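Local structure of PA14 domain-containing protein (Clostridium clariflavum, 6QDI) at residues T25-W30 with R130-T135; F63-D68 with V119-S124; N69-W74 with L108-N113. The protein probably senses extracellular polysaccharides through its tandem calcium-binding PA14 domains, as a membrane-bound anti-sigma factor of the RsgI type. One frame throughout, in Å; residues are numbered along the deposited sequence.

Interaction 1. Residues T25-W30 with R130-T135; sequences TIDFFW and RSIVPT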
loop_
_atom_site.group_PDB
_atom_site.type_symbol
_atom_site.label_atom_id
_atom_site.label_comp_id
_atom_site.label_asym_id
_atom_site.label_seq_id
_atom_site.Cartn_x
_atom_site.Cartn_y
_atom_site.Cartn_z
ATOM N N THR A 25 -5.605 -19.699 6.823
ATOM C CA THR A 25 -4.553 -20.234 5.999
ATOM C C THR A 25 -4.214 -19.186 4.932
ATOM O O THR A 25 -4.998 -18.247 4.724
ATOM C CB THR A 25 -5.007 -21.526 5.267
ATOM O OG1 THR A 25 -6.094 -21.217 4.419
ATOM C CG2 THR A 25 -5.376 -22.658 6.225
ATOM N N ILE A 26 -3.065 -19.359 4.263
ATOM C CA ILE A 26 -2.744 -18.497 3.098
ATOM C C ILE A 26 -3.185 -19.260 1.856
ATOM O O ILE A 26 -2.445 -20.063 1.302
ATOM C CB ILE A 26 -1.250 -18.096 3.053
ATOM C CG1 ILE A 26 -0.816 -17.440 4.368
ATOM C CG2 ILE A 26 -1.051 -17.131 1.883
ATOM C CD1 ILE A 26 0.535 -16.748 4.384
ATOM N N ASP A 27 -4.414 -18.988 1.432
ATOM C CA ASP A 27 -5.046 -19.699 0.337
ATOM C C ASP A 27 -6.116 -18.796 -0.214
ATOM O O ASP A 27 -7.252 -18.837 0.260
ATOM C CB ASP A 27 -5.620 -21.019 0.861
ATOM C CG ASP A 27 -6.275 -21.863 -0.199
ATOM O OD1 ASP A 27 -6.075 -21.627 -1.416
ATOM O OD2 ASP A 27 -6.965 -22.778 0.250
ATOM N N PHE A 28 -5.727 -17.915 -1.128
ATOM C CA PHE A 28 -6.602 -16.849 -1.593
ATOM C C PHE A 28 -6.648 -16.775 -3.093
ATOM O O PHE A 28 -5.623 -16.880 -3.768
ATOM C CB PHE A 28 -6.144 -15.490 -1.054
ATOM C CG PHE A 28 -6.408 -15.342 0.398
ATOM C CD1 PHE A 28 -7.672 -15.073 0.832
ATOM C CD2 PHE A 28 -5.410 -15.479 1.345
ATOM C CE1 PHE A 28 -7.964 -14.943 2.176
ATOM C CE2 PHE A 28 -5.693 -15.351 2.710
ATOM C CZ PHE A 28 -6.967 -15.100 3.115
ATOM N N PHE A 29 -7.848 -16.574 -3.599
ATOM C CA PHE A 29 -8.047 -16.314 -4.984
ATOM C C PHE A 29 -9.045 -15.171 -5.070
ATOM O O PHE A 29 -10.231 -15.374 -4.701
ATOM C CB PHE A 29 -8.563 -17.556 -5.722
ATOM C CG PHE A 29 -8.723 -17.352 -7.182
ATOM C CD1 PHE A 29 -9.837 -16.628 -7.715
ATOM C CD2 PHE A 29 -7.823 -17.870 -8.086
ATOM C CE1 PHE A 29 -9.994 -16.430 -9.059
ATOM C CE2 PHE A 29 -8.019 -17.693 -9.424
ATOM C CZ PHE A 29 -9.084 -16.959 -9.898
ATOM N N TRP A 30 -8.591 -13.988 -5.480
ATOM C CA TRP A 30 -9.405 -12.776 -5.407
ATOM C C TRP A 30 -9.982 -12.348 -6.748
ATOM O O TRP A 30 -10.801 -11.424 -6.798
ATOM C CB TRP A 30 -8.591 -11.653 -4.762
ATOM C CG TRP A 30 -8.331 -11.869 -3.331
ATOM C CD1 TRP A 30 -9.257 -12.042 -2.331
ATOM C CD2 TRP A 30 -7.061 -11.905 -2.679
ATOM N NE1 TRP A 30 -8.648 -12.193 -1.125
ATOM C CE2 TRP A 30 -7.295 -12.084 -1.306
ATOM C CE3 TRP A 30 -5.745 -11.807 -3.130
ATOM C CZ2 TRP A 30 -6.260 -12.148 -0.369
ATOM C CZ3 TRP A 30 -4.714 -11.880 -2.180
ATOM C CH2 TRP A 30 -4.986 -12.050 -0.845
ATOM N N ARG A 130 1.994 -33.232 0.467
ATOM C CA ARG A 130 1.838 -31.854 0.004
ATOM C C ARG A 130 0.427 -31.377 0.249
ATOM O O ARG A 130 -0.558 -32.022 -0.106
ATOM C CB ARG A 130 2.147 -31.740 -1.432
ATOM C CG ARG A 130 1.937 -30.341 -1.990
ATOM C CD ARG A 130 2.443 -30.208 -3.388
ATOM N NE ARG A 130 2.107 -28.891 -3.936
ATOM C CZ ARG A 130 2.638 -28.366 -5.026
ATOM N NH1 ARG A 130 3.528 -29.021 -5.753
ATOM N NH2 ARG A 130 2.262 -27.171 -5.418
ATOM N N SER A 131 0.331 -30.207 0.861
ATOM C CA SER A 131 -0.953 -29.654 1.284
ATOM C C SER A 131 -0.806 -28.172 1.546
ATOM O O SER A 131 0.290 -27.689 1.827
ATOM C CB SER A 131 -1.419 -30.327 2.590
ATOM O OG SER A 131 -0.508 -30.103 3.646
ATOM N N ILE A 132 -1.923 -27.452 1.533
ATOM C CA ILE A 132 -1.968 -26.116 2.076
ATOM C C ILE A 132 -1.438 -26.190 3.504
ATOM O O ILE A 132 -1.785 -27.073 4.282
ATOM C CB ILE A 132 -3.410 -25.570 2.036
ATOM C CG1 ILE A 132 -3.833 -25.356 0.580
ATOM C CG2 ILE A 132 -3.533 -24.272 2.851
ATOM C CD1 ILE A 132 -3.101 -24.205 -0.061
ATOM N N VAL A 133 -0.617 -25.216 3.901
ATOM C CA VAL A 133 -0.140 -25.190 5.284
ATOM C C VAL A 133 -1.368 -24.958 6.165
ATOM O O VAL A 133 -2.080 -23.972 5.975
ATOM C CB VAL A 133 0.911 -24.105 5.538
ATOM C CG1 VAL A 133 1.315 -24.182 6.998
ATOM C CG2 VAL A 133 2.121 -24.323 4.659
ATOM N N PRO A 134 -1.664 -25.895 7.081
ATOM C CA PRO A 134 -2.975 -25.851 7.745
ATOM C C PRO A 134 -3.054 -24.918 8.942
ATOM O O PRO A 134 -2.026 -24.594 9.584
ATOM C CB PRO A 134 -3.175 -27.277 8.206
ATOM C CG PRO A 134 -1.788 -27.783 8.436
ATOM C CD PRO A 134 -0.924 -27.134 7.394
ATOM N N THR A 135 -4.259 -24.515 9.286
ATOM C CA THR A 135 -4.455 -23.514 10.308
ATOM C C THR A 135 -3.894 -23.917 11.664
ATOM O O THR A 135 -3.385 -23.063 12.411
ATOM C CB THR A 135 -5.938 -23.095 10.381
ATOM O OG1 THR A 135 -6.083 -21.832 11.055
ATOM C CG2 THR A 135 -6.816 -24.146 11.066
HETATM O O HOH W 1 -1.469 -21.786 4.270
#
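The carboxylate of D27 turns one face to I132: the methyl CD1 sits almost straight above the central carbon, 3.9 Å from D27 CG, and is nearly equidistant from OD1 and OD2. The two side chains cross at about a right angle, with the methyl over the carboxylate face, and OD2 also comes near CG1. D27 reaches this place with CG anti to its backbone N (chi1 -179°). In the same strand a second flat group, the W30 indole, takes CB of F28 over one face, offset toward the rim. T25 carries the rest of the contact. Its CB rests on I132 CG2 at 3.9 Å, while its methyl CG2 lies 3.6 Å from V133 O and 3.8 Å from T135 N, fitting against the backbone where the chain leaves strand 131-132. The hydroxyl of T135 turns to the carbonyl of K24 instead. Direct polar contact between the two segments is replaced by water 1, which accepts from I26 N at 2.9 Å and donates to V133 O at 2.8 Å. Both residues are also tied to L121 by backbone bonds, and the water bridges the two chain segments where one short strand gives way to the next along strand 117-125. The side chains of I26 and V133 pack on W49 and I53 of strand 44-53, whereas D27 lies at the exposed surface. Two short strands thus succeed each other along one edge of a longer strand, with a water-bridged join, in the beta-sandwich of the first PA14 domain.

Interaction 2. Residues F63-D68 with V119-S124; sequences FYISRD and VKLEWS. With CA (calcium ion), chain D.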
loop_
_atom_site.group_PDB
_atom_site.type_symbol
_atom_site.label_atom_id
_atom_site.label_comp_id
_atom_site.label_asym_id
_atom_site.label_seq_id
_atom_site.Cartn_x
_atom_site.Cartn_y
_atom_site.Cartn_z
ATOM N N PHE A 63 8.447 -25.507 0.786
ATOM C CA PHE A 63 7.321 -24.591 0.702
ATOM C C PHE A 63 7.067 -24.257 -0.754
ATOM O O PHE A 63 8.043 -24.008 -1.497
ATOM C CB PHE A 63 7.583 -23.314 1.529
ATOM C CG PHE A 63 7.589 -23.608 3.017
ATOM C CD1 PHE A 63 8.754 -24.027 3.672
ATOM C CD2 PHE A 63 6.432 -23.538 3.747
ATOM C CE1 PHE A 63 8.724 -24.379 5.004
ATOM C CE2 PHE A 63 6.409 -23.848 5.073
ATOM C CZ PHE A 63 7.549 -24.255 5.721
ATOM N N TYR A 64 5.802 -24.289 -1.153
ATOM C CA TYR A 64 5.400 -24.020 -2.511
ATOM C C TYR A 64 4.509 -22.786 -2.502
ATOM O O TYR A 64 3.563 -22.712 -1.700
ATOM C CB TYR A 64 4.584 -25.175 -3.110
ATOM C CG TYR A 64 5.199 -26.542 -2.958
ATOM C CD1 TYR A 64 5.108 -27.242 -1.770
ATOM C CD2 TYR A 64 5.840 -27.156 -4.016
ATOM C CE1 TYR A 64 5.631 -28.524 -1.630
ATOM C CE2 TYR A 64 6.369 -28.450 -3.894
ATOM C CZ TYR A 64 6.303 -29.089 -2.698
ATOM O OH TYR A 64 6.838 -30.360 -2.607
ATOM N N ILE A 65 4.756 -21.882 -3.441
ATOM C CA ILE A 65 3.911 -20.745 -3.651
ATOM C C ILE A 65 3.385 -20.721 -5.073
ATOM O O ILE A 65 4.131 -20.893 -6.024
ATOM C CB ILE A 65 4.644 -19.461 -3.272
ATOM C CG1 ILE A 65 4.774 -19.415 -1.726
ATOM C CG2 ILE A 65 3.851 -18.238 -3.702
ATOM C CD1 ILE A 65 5.344 -18.211 -1.045
ATOM N N SER A 66 2.077 -20.488 -5.183
ATOM C CA SER A 66 1.408 -20.067 -6.422
ATOM C C SER A 66 1.062 -18.602 -6.233
ATOM O O SER A 66 0.498 -18.252 -5.184
ATOM C CB SER A 66 0.134 -20.904 -6.626
ATOM O OG SER A 66 0.397 -22.288 -6.590
ATOM N N ARG A 67 1.400 -17.748 -7.209
ATOM C CA ARG A 67 1.307 -16.313 -6.980
ATOM C C ARG A 67 0.908 -15.565 -8.247
ATOM O O ARG A 67 1.401 -15.835 -9.351
ATOM C CB ARG A 67 2.645 -15.751 -6.490
ATOM C CG ARG A 67 3.783 -15.875 -7.512
ATOM C CD ARG A 67 5.124 -15.420 -7.042
ATOM N NE ARG A 67 6.114 -15.489 -8.096
ATOM C CZ ARG A 67 6.388 -14.537 -8.964
ATOM N NH1 ARG A 67 7.365 -14.727 -9.839
ATOM N NH2 ARG A 67 5.721 -13.380 -8.947
ATOM N N ASP A 68 0.131 -14.512 -8.016
ATOM C CA ASP A 68 -0.128 -13.479 -9.034
ATOM C C ASP A 68 -0.405 -12.251 -8.185
ATOM O O ASP A 68 -1.491 -12.183 -7.624
ATOM C CB ASP A 68 -1.275 -13.889 -9.924
ATOM C CG ASP A 68 -1.633 -12.844 -10.918
ATOM O OD1 ASP A 68 -1.155 -11.686 -10.789
ATOM O OD2 ASP A 68 -2.442 -13.156 -11.856
ATOM N N VAL A 119 -2.775 -16.074 -4.161
ATOM C CA VAL A 119 -1.597 -16.514 -3.461
ATOM C C VAL A 119 -1.982 -17.723 -2.614
ATOM O O VAL A 119 -2.971 -17.696 -1.860
ATOM C CB VAL A 119 -0.944 -15.392 -2.645
ATOM C CG1 VAL A 119 -1.844 -14.750 -1.617
ATOM C CG2 VAL A 119 0.336 -15.874 -1.989
ATOM N N LYS A 120 -1.206 -18.779 -2.733
ATOM C CA LYS A 120 -1.457 -20.025 -2.016
ATOM C C LYS A 120 -0.148 -20.589 -1.509
ATOM O O LYS A 120 0.785 -20.760 -2.305
ATOM C CB LYS A 120 -2.100 -21.054 -2.988
ATOM C CG LYS A 120 -2.540 -22.370 -2.428
ATOM C CD LYS A 120 -3.333 -23.171 -3.478
ATOM C CE LYS A 120 -3.407 -24.670 -3.273
ATOM N NZ LYS A 120 -4.470 -25.205 -4.145
ATOM N N LEU A 121 -0.093 -20.893 -0.208
ATOM C CA LEU A 121 1.109 -21.469 0.449
ATOM C C LEU A 121 0.863 -22.920 0.850
ATOM O O LEU A 121 -0.024 -23.202 1.680
ATOM C CB LEU A 121 1.463 -20.657 1.703
ATOM C CG LEU A 121 2.682 -21.155 2.461
ATOM C CD1 LEU A 121 3.956 -20.962 1.670
ATOM C CD2 LEU A 121 2.715 -20.475 3.817
ATOM N N GLU A 122 1.676 -23.788 0.264
ATOM C CA GLU A 122 1.667 -25.224 0.571
ATOM C C GLU A 122 2.990 -25.617 1.166
ATOM O O GLU A 122 4.014 -24.915 1.038
ATOM C CB GLU A 122 1.408 -26.054 -0.712
ATOM C CG GLU A 122 0.047 -25.808 -1.342
ATOM C CD GLU A 122 0.001 -26.446 -2.694
ATOM O OE1 GLU A 122 0.397 -25.782 -3.661
ATOM O OE2 GLU A 122 -0.295 -27.662 -2.775
ATOM N N TRP A 123 3.004 -26.811 1.773
ATOM C CA TRP A 123 4.245 -27.428 2.245
ATOM C C TRP A 123 4.226 -28.932 1.979
ATOM O O TRP A 123 3.187 -29.536 1.751
ATOM C CB TRP A 123 4.555 -27.113 3.728
ATOM C CG TRP A 123 3.603 -27.632 4.768
ATOM C CD1 TRP A 123 2.467 -28.393 4.585
ATOM C CD2 TRP A 123 3.762 -27.477 6.166
ATOM N NE1 TRP A 123 1.890 -28.648 5.799
ATOM C CE2 TRP A 123 2.670 -28.101 6.790
ATOM C CE3 TRP A 123 4.694 -26.816 6.947
ATOM C CZ2 TRP A 123 2.510 -28.098 8.173
ATOM C CZ3 TRP A 123 4.544 -26.821 8.320
ATOM C CH2 TRP A 123 3.454 -27.433 8.918
ATOM N N SER A 124 5.425 -29.515 1.979
ATOM C CA SER A 124 5.587 -30.963 2.008
ATOM C C SER A 124 6.901 -31.277 2.744
ATOM O O SER A 124 7.797 -30.440 2.910
ATOM C CB SER A 124 5.619 -31.557 0.608
ATOM O OG SER A 124 6.801 -31.216 -0.087
HETATM CA CA CA D . -2.174 -9.621 -11.108
#
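F63 and W123 lie side by side on the buried face of this antiparallel pair and point the same way, F63 CE2 meeting W123 CE3 at 3.9 Å. Next to them L121 holds its CG anti to the backbone N (chi1 -180°), and CD1 beyond it meets I65 CG1 at 3.8 Å and comes close to the F63 ring as well. V119 stands on the same face, and F63, I65 and V119 press on L73 and V71 of strand 71-75, which makes this the tighter, largely apolar part of the contact; R67, also on this face, sends its end away to E92 and D85. The other face, with Y64, S66, K120 and E122, is partly exposed and more loosely joined: the side chains of S66 and K120 come no nearer than 4.3 Å, CB to CB, and the lysine leads away from its neighbour. Here polar groups do the joining. The Y64 ring turns its edge to the backbone of W123 and S124, and its OH meets S124 OG at 2.7 Å in a hydrogen bond whose donor could be either. R130 makes a salt bridge with the E122 carboxylate and a cation-pi contact with Y64, covering this outer side. Between the faces, Y64 and E122 exchange two backbone bonds, N to O and O to N, each 2.9 Å. S66 and K120 form the second such pair. At the far end D68 OD1 binds calcium at 2.3 Å. This is an antiparallel strand pair in one sheet of the PA14 beta-sandwich, one strand of which runs directly into a calcium site.

Interaction 3. Residues N69-W74 with L108-N113; sequences NGVRLW and LEYFNN. With CA (calcium ion), chain D; EDO (1,2-ethanediol), chain C.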
loop_
_atom_site.group_PDB
_atom_site.type_symbol
_atom_site.label_atom_id
_atom_site.label_comp_id
_atom_site.label_asym_id
_atom_site.label_seq_id
_atom_site.Cartn_x
_atom_site.Cartn_y
_atom_site.Cartn_z
ATOM N N ASN A 69 0.526 -11.305 -7.962
ATOM C CA ASN A 69 1.828 -11.194 -8.582
ATOM C C ASN A 69 2.977 -11.569 -7.635
ATOM O O ASN A 69 3.278 -12.760 -7.513
ATOM C CB ASN A 69 2.004 -9.780 -9.170
ATOM C CG ASN A 69 1.081 -9.562 -10.345
ATOM O OD1 ASN A 69 0.009 -8.958 -10.208
ATOM N ND2 ASN A 69 1.435 -10.168 -11.475
ATOM N N GLY A 70 3.622 -10.622 -6.986
ATOM C CA GLY A 70 4.878 -10.922 -6.303
ATOM C C GLY A 70 4.707 -11.519 -4.920
ATOM O O GLY A 70 3.732 -11.248 -4.224
ATOM N N VAL A 71 5.701 -12.319 -4.512
ATOM C CA VAL A 71 5.778 -12.875 -3.163
ATOM C C VAL A 71 7.200 -12.874 -2.657
ATOM O O VAL A 71 8.149 -13.136 -3.428
ATOM C CB VAL A 71 5.206 -14.312 -3.105
ATOM C CG1 VAL A 71 5.650 -15.110 -1.868
ATOM C CG2 VAL A 71 3.699 -14.296 -3.275
ATOM N N ARG A 72 7.347 -12.647 -1.352
ATOM C CA ARG A 72 8.552 -12.984 -0.601
ATOM C C ARG A 72 8.109 -13.807 0.594
ATOM O O ARG A 72 7.190 -13.435 1.298
ATOM C CB ARG A 72 9.324 -11.738 -0.131
ATOM C CG ARG A 72 10.022 -10.994 -1.272
ATOM C CD ARG A 72 11.089 -10.040 -0.836
ATOM N NE ARG A 72 11.824 -9.427 -1.966
ATOM C CZ ARG A 72 11.712 -8.156 -2.370
ATOM N NH1 ARG A 72 10.803 -7.319 -1.785
ATOM N NH2 ARG A 72 12.478 -7.722 -3.388
ATOM N N LEU A 73 8.830 -14.917 0.852
ATOM C CA LEU A 73 8.553 -15.801 1.990
ATOM C C LEU A 73 9.788 -15.993 2.838
ATOM O O LEU A 73 10.794 -16.449 2.313
ATOM C CB LEU A 73 8.062 -17.155 1.546
ATOM C CG LEU A 73 7.819 -18.202 2.666
ATOM C CD1 LEU A 73 6.662 -17.820 3.550
ATOM C CD2 LEU A 73 7.584 -19.572 2.063
ATOM N N TRP A 74 9.669 -15.651 4.114
ATOM C CA TRP A 74 10.705 -15.908 5.107
ATOM C C TRP A 74 10.182 -16.962 6.072
ATOM O O TRP A 74 9.089 -16.826 6.631
ATOM C CB TRP A 74 11.068 -14.655 5.934
ATOM C CG TRP A 74 11.695 -13.478 5.284
ATOM C CD1 TRP A 74 13.005 -13.107 5.376
ATOM C CD2 TRP A 74 11.064 -12.446 4.518
ATOM N NE1 TRP A 74 13.223 -11.938 4.732
ATOM C CE2 TRP A 74 12.067 -11.519 4.161
ATOM C CE3 TRP A 74 9.757 -12.231 4.066
ATOM C CZ2 TRP A 74 11.788 -10.364 3.441
ATOM C CZ3 TRP A 74 9.482 -11.077 3.325
ATOM C CH2 TRP A 74 10.491 -10.158 3.040
ATOM N N LEU A 108 5.188 -13.528 5.118
ATOM C CA LEU A 108 4.919 -13.678 3.703
ATOM C C LEU A 108 4.382 -12.329 3.233
ATOM O O LEU A 108 3.359 -11.868 3.730
ATOM C CB LEU A 108 3.921 -14.795 3.442
ATOM C CG LEU A 108 3.785 -15.279 1.972
ATOM C CD1 LEU A 108 3.112 -16.637 1.919
ATOM C CD2 LEU A 108 3.027 -14.363 1.053
ATOM N N GLU A 109 5.081 -11.729 2.266
ATOM C CA GLU A 109 4.652 -10.491 1.643
ATOM C C GLU A 109 4.181 -10.782 0.213
ATOM O O GLU A 109 4.757 -11.631 -0.469
ATOM C CB GLU A 109 5.794 -9.482 1.658
ATOM C CG GLU A 109 6.081 -8.972 3.049
ATOM C CD GLU A 109 7.306 -8.104 3.215
ATOM O OE1 GLU A 109 8.046 -7.884 2.239
ATOM O OE2 GLU A 109 7.470 -7.574 4.335
ATOM N N TYR A 110 3.149 -10.063 -0.211
ATOM C CA TYR A 110 2.465 -10.357 -1.466
ATOM C C TYR A 110 1.978 -9.052 -2.097
ATOM O O TYR A 110 1.551 -8.142 -1.367
ATOM C CB TYR A 110 1.242 -11.264 -1.133
ATOM C CG TYR A 110 0.221 -11.273 -2.243
ATOM C CD1 TYR A 110 0.374 -12.063 -3.369
ATOM C CD2 TYR A 110 -0.844 -10.381 -2.223
ATOM C CE1 TYR A 110 -0.513 -11.976 -4.428
ATOM C CE2 TYR A 110 -1.709 -10.242 -3.294
ATOM C CZ TYR A 110 -1.530 -11.039 -4.409
ATOM O OH TYR A 110 -2.400 -10.903 -5.457
ATOM N N PHE A 111 1.943 -8.992 -3.432
ATOM C CA PHE A 111 1.243 -7.908 -4.101
ATOM C C PHE A 111 0.497 -8.334 -5.324
ATOM O O PHE A 111 0.916 -9.261 -6.034
ATOM C CB PHE A 111 2.168 -6.696 -4.414
ATOM C CG PHE A 111 3.142 -6.883 -5.563
ATOM C CD1 PHE A 111 2.779 -6.564 -6.869
ATOM C CD2 PHE A 111 4.429 -7.332 -5.345
ATOM C CE1 PHE A 111 3.668 -6.688 -7.913
ATOM C CE2 PHE A 111 5.331 -7.437 -6.394
ATOM C CZ PHE A 111 4.970 -7.132 -7.678
ATOM N N ASN A 112 -0.563 -7.588 -5.630
ATOM C CA ASN A 112 -1.256 -7.627 -6.914
ATOM C C ASN A 112 -1.043 -6.311 -7.614
ATOM O O ASN A 112 -1.340 -5.256 -7.049
ATOM C CB ASN A 112 -2.732 -7.921 -6.783
ATOM C CG ASN A 112 -3.356 -8.224 -8.130
ATOM O OD1 ASN A 112 -2.637 -8.612 -9.038
ATOM N ND2 ASN A 112 -4.678 -8.065 -8.280
ATOM N N ASN A 113 -0.564 -6.361 -8.863
ATOM C CA ASN A 113 -0.359 -5.180 -9.695
ATOM C C ASN A 113 -1.169 -5.355 -10.992
ATOM O O ASN A 113 -0.594 -5.651 -12.040
ATOM C CB ASN A 113 1.113 -4.997 -9.986
ATOM C CG ASN A 113 1.414 -3.741 -10.778
ATOM O OD1 ASN A 113 0.600 -2.878 -10.981
ATOM N ND2 ASN A 113 2.628 -3.642 -11.197
HETATM CA CA CA D . -2.174 -9.621 -11.108
HETATM C C1 EDO C . -2.094 -10.780 -14.225
HETATM O O1 EDO C . -2.984 -10.865 -13.092
HETATM C C2 EDO C . -1.501 -9.359 -14.298
HETATM O O2 EDO C . -0.793 -9.191 -13.100
HETATM O O HOH W 2 8.507 -7.666 -0.328
#
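A classic beta bulge at the calcium site formed by D68, N69, N112, T114 and N116 in the first PA14 domain joins N69 and G70 to F111. F111 O accepts from N69 N at 2.8 Å and, weakly, from G70 N, and F111 N returns a bond to G70 O. F111 CG lies between backbone N and carbonyl carbon (chi1 74°), and one ring face takes G70 N, 3.6 Å above the plane over its centre. The D68-N69 peptide is cis, a counterpart of the Asp-cis-Asp motif of PA14 adhesins, with asparagine in second place. N69 OD1 binds calcium at 2.5 Å and also accepts a nearly straight bond (173°) from N113 N, 3.0 Å away, tilted from the carbonyl plane. N112 OD1 joins it on the metal. Farther along, the W74 edge meets the E109 carboxylate, CH2 to OE1 3.4 Å; this acid pairs with R48 and reaches R72 NH1 through water 2, while R72 NE makes a salt bridge with D82. On the buried face V71 and L73 pack on L108. Ethanediol, probably from the crystallisation liquor, completes the calcium shell through O1 and O2, each 2.5 Å from the calcium ion, and N69 ND2 donates to its O2 at 2.9 Å. A metal chelated by a vicinal diol and flanked by an amide donor is consistent with a site for sugar hydroxyls.

From the N terminus, strand 27-31 is laid down early and waits about a hundred residues for 130-135, so interaction 1 closes the longest loop. Within it strand 59-68 leads into strand 71-75; the chain later returns through 104-113 and 117-125. Interaction 3 therefore closes the innermost loop and interaction 2 the one around it, so that all three nest without crossing. Interactions 1 and 2 share one sheet through strand 117-125, while interaction 3 lies in the other. Contacts of I65 with V71 and of I26 with L108 join the two layers. Interactions 2 and 3 also meet at the calcium, and separately D68 O is hydrogen-bonded to Y110 OH.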